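Local structure of putative ABC transporter amino acid-binding protein (Sinorhizobium meliloti, 2Q88) at residues A[112-115]-A[116-120]. The protein binds the compatible solute ectoine as the substrate-binding component of an ABC transporter, probably delivering it for uptake in osmoprotection. Sequence-based numbering, arbitrary orientation.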
# COMPACT_ATOMS: atom_id res chain seq x y z
N GLY A 112 -22.32 14.46 -4.01
CA GLY A 112 -21.44 15.51 -3.49
C GLY A 112 -20.50 15.00 -2.41
O GLY A 112 -20.33 15.64 -1.37
N LEU A 113 -19.89 13.84 -2.67
CA LEU A 113 -18.97 13.21 -1.72
C LEU A 113 -17.53 13.64 -2.00
O LEU A 113 -16.97 13.30 -3.04
CB LEU A 113 -19.10 11.68 -1.78
CG LEU A 113 -20.49 11.06 -1.58
CD1 LEU A 113 -20.49 9.57 -1.95
CD2 LEU A 113 -20.99 11.26 -0.16
N LYS A 114 -16.95 14.40 -1.07
CA LYS A 114 -15.59 14.96 -1.20
C LYS A 114 -14.68 14.56 -0.03
O LYS A 114 -13.46 14.73 -0.09
CB LYS A 114 -15.65 16.50 -1.31
CG LYS A 114 -16.50 17.05 -2.44
CD LYS A 114 -16.66 18.56 -2.30
CE LYS A 114 -17.66 19.13 -3.30
NZ LYS A 114 -17.82 20.62 -3.11
N SER A 115 -15.29 14.06 1.05
CA SER A 115 -14.56 13.68 2.25
C SER A 115 -15.20 12.42 2.84
O SER A 115 -16.31 12.07 2.46
CB SER A 115 -14.60 14.81 3.29
OG SER A 115 -15.90 14.98 3.83
N TYR A 116 -14.50 11.75 3.76
CA TYR A 116 -15.09 10.57 4.39
C TYR A 116 -16.27 10.94 5.27
O TYR A 116 -17.17 10.13 5.48
CB TYR A 116 -14.05 9.77 5.17
CG TYR A 116 -13.05 9.07 4.29
CD1 TYR A 116 -11.77 9.60 4.10
CD2 TYR A 116 -13.37 7.88 3.63
CE1 TYR A 116 -10.83 8.96 3.29
CE2 TYR A 116 -12.42 7.22 2.80
CZ TYR A 116 -11.16 7.78 2.63
OH TYR A 116 -10.20 7.16 1.82
N LYS A 117 -16.25 12.17 5.78
CA LYS A 117 -17.37 12.72 6.55
C LYS A 117 -18.64 12.83 5.70
O LYS A 117 -19.73 12.54 6.18
CB LYS A 117 -17.00 14.09 7.11
CG LYS A 117 -17.97 14.62 8.16
CD LYS A 117 -17.45 15.91 8.76
CE LYS A 117 -17.75 17.10 7.87
NZ LYS A 117 -19.21 17.34 7.75
N ASP A 118 -18.48 13.23 4.45
CA ASP A 118 -19.61 13.35 3.53
C ASP A 118 -20.33 12.02 3.37
O ASP A 118 -21.56 11.98 3.26
CB ASP A 118 -19.13 13.86 2.18
CG ASP A 118 -18.80 15.34 2.18
OD1 ASP A 118 -19.27 16.05 3.09
OD2 ASP A 118 -18.07 15.88 1.33
N ILE A 119 -19.56 10.94 3.38
CA ILE A 119 -20.11 9.60 3.27
C ILE A 119 -20.83 9.22 4.55
O ILE A 119 -21.91 8.62 4.50
CB ILE A 119 -19.00 8.56 2.96
CG1 ILE A 119 -18.23 8.95 1.69
CG2 ILE A 119 -19.61 7.15 2.80
CD1 ILE A 119 -16.94 8.18 1.53
N ALA A 120 -20.24 9.56 5.70
CA ALA A 120 -20.86 9.28 6.98
C ALA A 120 -22.19 10.01 7.13
O ALA A 120 -23.15 9.45 7.67
CB ALA A 120 -19.92 9.66 8.12
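Asp118 reaches back from the first turn of helix 116-121 to Ser115, and the two residues form a capping box. The aspartate CB lies 3.4 Å from Ser115 O and 4.0 Å from Leu113 CD2. With chi1 at -75°, CG stands beside the aspartate's own backbone N and comes within 3.4 Å of Ser115 OG. OD1 lies 3.6 Å from Ser115 OG; OD2 accepts from Lys114 N at 3.0 Å through its anti lone pair and takes a weak second bond from Ser115 N. In return, Ser115 OG, the N-cap acceptor, receives Asp118 N at 3.2 Å with an N-H...O angle of 149°. A leucine here, similar in shape but without carboxylate oxygens, would probably leave the amides of Lys114 and Ser115 without this acceptor and the turn into the helix less firmly held. The same Leu113 CD2 that meets the aspartate CB also packs 4.0 Å from Ile119 CG1. This cap starts the helix that follows strand 98-106: Ile119 rests on Phe103 and on Ile127 of strand 127-129, while Tyr116 meets Phe103 edge-to-face, touches helix 134-141 and hydrogen-bonds through OH to Ser171 of strand 169-173.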